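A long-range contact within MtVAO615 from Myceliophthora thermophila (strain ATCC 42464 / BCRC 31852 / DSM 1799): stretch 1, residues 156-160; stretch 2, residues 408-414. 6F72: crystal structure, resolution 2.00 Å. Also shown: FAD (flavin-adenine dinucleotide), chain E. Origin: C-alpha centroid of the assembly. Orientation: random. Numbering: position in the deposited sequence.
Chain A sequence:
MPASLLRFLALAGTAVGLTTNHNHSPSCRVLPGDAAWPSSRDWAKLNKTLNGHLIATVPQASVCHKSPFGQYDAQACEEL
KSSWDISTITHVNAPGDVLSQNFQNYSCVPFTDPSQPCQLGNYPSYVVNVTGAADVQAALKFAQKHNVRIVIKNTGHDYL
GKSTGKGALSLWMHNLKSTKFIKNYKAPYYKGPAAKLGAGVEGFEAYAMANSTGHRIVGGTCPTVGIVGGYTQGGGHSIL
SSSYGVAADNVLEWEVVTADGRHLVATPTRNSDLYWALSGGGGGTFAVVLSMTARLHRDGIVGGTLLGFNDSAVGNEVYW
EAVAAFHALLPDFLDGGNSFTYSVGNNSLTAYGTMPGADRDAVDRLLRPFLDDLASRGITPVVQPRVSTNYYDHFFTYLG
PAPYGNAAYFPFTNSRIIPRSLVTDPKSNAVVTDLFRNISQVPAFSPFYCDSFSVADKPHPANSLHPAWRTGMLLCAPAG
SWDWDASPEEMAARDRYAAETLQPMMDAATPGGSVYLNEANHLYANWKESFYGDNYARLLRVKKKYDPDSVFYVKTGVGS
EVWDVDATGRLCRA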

# COMPACT_ATOMS: atom_id res chain seq x y z
N GLY A 156 6.74 -0.31 -6.78
CA GLY A 156 6.92 -1.74 -6.53
C GLY A 156 6.63 -2.23 -5.11
O GLY A 156 7.04 -3.34 -4.73
N HIS A 157 5.92 -1.41 -4.32
CA HIS A 157 5.55 -1.77 -2.96
C HIS A 157 4.53 -2.89 -2.85
O HIS A 157 4.39 -3.44 -1.77
N ASP A 158 3.84 -3.23 -3.94
CA ASP A 158 2.65 -4.09 -3.83
C ASP A 158 2.87 -5.46 -3.19
O ASP A 158 3.61 -6.28 -3.73
N TYR A 159 2.16 -5.69 -2.09
CA TYR A 159 2.27 -6.94 -1.34
C TYR A 159 1.75 -8.15 -2.11
O TYR A 159 2.09 -9.27 -1.78
N LEU A 160 0.93 -7.91 -3.13
CA LEU A 160 0.25 -8.98 -3.85
C LEU A 160 0.86 -9.20 -5.23
O LEU A 160 0.34 -9.98 -6.03
N ALA A 408 10.69 -1.76 7.16
CA ALA A 408 10.90 -3.17 6.80
C ALA A 408 9.84 -3.65 5.83
O ALA A 408 8.69 -3.22 5.90
N TYR A 409 10.25 -4.50 4.90
CA TYR A 409 9.32 -5.09 3.96
C TYR A 409 9.05 -6.52 4.33
O TYR A 409 9.93 -7.39 4.21
N PHE A 410 7.82 -6.77 4.78
CA PHE A 410 7.35 -8.11 5.08
C PHE A 410 6.41 -8.56 3.96
O PHE A 410 5.34 -7.98 3.79
N PRO A 411 6.81 -9.57 3.16
CA PRO A 411 6.08 -10.00 1.95
C PRO A 411 4.84 -10.87 2.19
O PRO A 411 4.17 -11.28 1.22
N PHE A 412 4.56 -11.18 3.45
CA PHE A 412 3.38 -11.94 3.84
C PHE A 412 2.48 -11.08 4.75
O PHE A 412 2.21 -11.44 5.90
N THR A 413 2.04 -9.95 4.19
CA THR A 413 1.23 -8.98 4.91
C THR A 413 -0.24 -9.35 4.74
O THR A 413 -0.71 -9.60 3.63
N ASN A 414 -0.93 -9.46 5.87
CA ASN A 414 -2.39 -9.66 5.87
C ASN A 414 -3.03 -8.52 6.63
O ASN A 414 -2.31 -7.72 7.24

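Stretch 1 runs beside the flavin, and stretch 2, whose touching residues lie at least 250 positions away in sequence, packs against stretch 1 mainly through Tyr409 and Thr413. At Gly156 there is no side chain, and its positive phi (75°) is a conformation that favours glycine. Its contribution is made by the backbone: Gly156 N donates a hydrogen bond to FAD O2A (3.1 Å), a phosphate oxygen.

His157 carries the cofactor. Its CA-to-CB bond points sideways, chi1 lies between wells at -106°, and the ring nitrogen ND1 is bonded covalently to FAD C8M, modelled at 1.3 Å. Histidine suits this place because its two ring nitrogens can serve different ends: ND1 is taken by the flavin, while NE2 is hydrogen-bonded elsewhere in the structure. The backbone of the same residue secures stretch 2, for Tyr409 OH donates a hydrogen bond to His157 O (2.8 Å). Tyr409 adopts the t rotamer (chi1 -165°), and although its CA-to-CB bond points sideways, the long ring brings the hydroxyl to this carbonyl. On the way it passes the flavin linkage, with Tyr409 CE2 3.5 Å from FAD C8M.

Asp158 points away from stretch 2 in a t rotamer and works within its own loop. Its carboxylate accepts a hydrogen bond from the backbone, Leu160 N to Asp158 OD2 at 2.8 Å, while Asp158 N donates to FAD O1A (3.0 Å), so one residue ties both the turn and the diphosphate.

Tyr159 has the largest area covered by the other stretch. In the m rotamer (chi1 -68°), its ring leans obliquely against that of Tyr409, with centroids 4.8 Å apart and planes at 33°; Tyr159 CD1 lies 3.4 Å from Tyr409 CZ. Thr413, also m, points toward stretch 1 and sets its CB over the face of the Tyr159 ring, 3.9 Å from the centroid, a CH-pi contact. The threonine hydroxyl is meanwhile occupied, donating from Thr413 OG1 to Phe410 O at 2.9 Å. A tyrosine here offers both a broad surface for packing and a polar tip: Tyr159 OH lies 3.1 Å from FAD C8 and 2.7 Å from the oxygen of water 2, to which it is hydrogen-bonded. That water also donates to Ala408 O and accepts from Phe410 N. Water 1 joins the backbones, donating to both Tyr159 O and Pro411 O.

Leu160, in the m,p rotamer, points away and makes no contact with stretch 2, leaving its apolar side chain buried outside this interface.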

# COMPACT_ATOMS: atom_id res chain seq x y z
CB HIS A 157 4.95 -0.58 -2.24
CG HIS A 157 5.85 0.03 -1.22
ND1 HIS A 157 5.99 -0.46 0.07
CD2 HIS A 157 6.63 1.13 -1.31
CE1 HIS A 157 6.85 0.32 0.71
NE2 HIS A 157 7.24 1.30 -0.09
CB ASP A 158 1.90 -4.29 -5.14
CG ASP A 158 0.46 -4.76 -4.90
OD1 ASP A 158 -0.41 -3.93 -4.56
OD2 ASP A 158 0.24 -5.99 -5.04
CB TYR A 159 1.61 -6.83 0.04
CG TYR A 159 2.31 -5.89 0.99
CD1 TYR A 159 3.59 -6.16 1.46
CD2 TYR A 159 1.68 -4.72 1.43
CE1 TYR A 159 4.24 -5.29 2.33
CE2 TYR A 159 2.32 -3.85 2.30
CZ TYR A 159 3.60 -4.13 2.75
OH TYR A 159 4.25 -3.28 3.62
CB LEU A 160 -1.29 -8.72 -3.93
CG LEU A 160 -2.19 -8.57 -2.68
CD1 LEU A 160 -2.14 -7.21 -2.00
CD2 LEU A 160 -3.65 -8.89 -3.01
CB ALA A 408 10.90 -4.03 8.05
CB TYR A 409 9.80 -5.01 2.52
CG TYR A 409 8.67 -5.28 1.55
CD1 TYR A 409 8.27 -6.60 1.25
CD2 TYR A 409 7.98 -4.21 0.95
CE1 TYR A 409 7.22 -6.84 0.38
CE2 TYR A 409 6.93 -4.45 0.08
CZ TYR A 409 6.55 -5.75 -0.21
OH TYR A 409 5.50 -5.96 -1.07
CB PHE A 410 6.60 -8.13 6.41
CG PHE A 410 7.37 -7.56 7.57
CD1 PHE A 410 8.56 -8.14 8.01
CD2 PHE A 410 6.85 -6.46 8.28
CE1 PHE A 410 9.24 -7.62 9.12
CE2 PHE A 410 7.52 -5.94 9.38
CZ PHE A 410 8.72 -6.52 9.80
CB PRO A 411 7.14 -10.83 1.21
CG PRO A 411 7.99 -11.39 2.30
CD PRO A 411 8.07 -10.31 3.34
CB PHE A 412 3.77 -13.28 4.52
CG PHE A 412 4.85 -14.04 3.79
CD1 PHE A 412 4.59 -14.68 2.57
CD2 PHE A 412 6.14 -14.11 4.31
CE1 PHE A 412 5.60 -15.37 1.90
CE2 PHE A 412 7.15 -14.80 3.65
CZ PHE A 412 6.87 -15.44 2.45
CB THR A 413 1.51 -7.52 4.45
OG1 THR A 413 2.83 -7.12 4.85
CG2 THR A 413 0.52 -6.53 5.05
CB ASN A 414 -2.71 -11.01 6.51
CG ASN A 414 -1.87 -12.13 5.92
OD1 ASN A 414 -2.15 -12.63 4.83
ND2 ASN A 414 -0.81 -12.50 6.63
PA FAD E . 2.94 -0.23 -6.69
O1A FAD E . 3.27 -1.66 -6.38
O2A FAD E . 3.84 0.46 -7.69
O5B FAD E . 1.42 -0.16 -7.19
C5B FAD E . 0.38 -0.90 -6.54
C4B FAD E . -0.78 -1.18 -7.49
O4B FAD E . -1.28 0.06 -8.01
C3B FAD E . -0.43 -2.03 -8.69
O3B FAD E . -1.57 -2.85 -8.97
C2B FAD E . -0.22 -1.04 -9.82
O2B FAD E . -0.55 -1.61 -11.09
C1B FAD E . -1.18 0.08 -9.45
N9A FAD E . -0.73 1.43 -9.85
C8A FAD E . 0.20 2.17 -9.21
N7A FAD E . 0.34 3.38 -9.81
C5A FAD E . -0.52 3.43 -10.83
C6A FAD E . -0.89 4.42 -11.87
N6A FAD E . -0.26 5.61 -11.91
N1A FAD E . -1.84 4.08 -12.77
C2A FAD E . -2.47 2.89 -12.74
N3A FAD E . -2.19 1.94 -11.81
C4A FAD E . -1.24 2.15 -10.85
N1 FAD E . -0.93 1.35 3.00
C2 FAD E . -1.68 2.08 3.87
O2 FAD E . -2.90 2.23 3.63
N3 FAD E . -1.14 2.64 4.97
C4 FAD E . 0.15 2.53 5.31
O4 FAD E . 0.60 3.07 6.35
C4X FAD E . 1.03 1.75 4.41
N5 FAD E . 2.35 1.59 4.68
C5X FAD E . 3.16 0.87 3.85
C6 FAD E . 4.53 0.73 4.14
C7 FAD E . 5.35 -0.02 3.26
C7M FAD E . 6.82 -0.18 3.60
C8 FAD E . 4.76 -0.64 2.02
C8M FAD E . 5.57 -1.38 0.96
C9 FAD E . 3.40 -0.48 1.75
C9A FAD E . 2.58 0.25 2.61
N10 FAD E . 1.21 0.42 2.31
C10 FAD E . 0.40 1.15 3.21
C1' FAD E . 0.63 -0.23 1.14
C2' FAD E . 0.29 0.60 -0.06
O2' FAD E . -0.89 1.35 0.25
C3' FAD E . 0.01 -0.40 -1.18
O3' FAD E . 1.07 -1.38 -1.26
C4' FAD E . -0.16 0.31 -2.51
O4' FAD E . -0.65 -0.63 -3.48
C5' FAD E . 1.13 0.98 -2.97
O5' FAD E . 0.99 1.55 -4.26
P FAD E . 2.29 2.03 -5.07
O1P FAD E . 3.14 2.86 -4.15
O2P FAD E . 1.78 2.56 -6.39
O3P FAD E . 3.04 0.62 -5.33
O HOH W 1 4.66 -9.91 -1.07
O HOH W 2 6.21 -4.53 4.97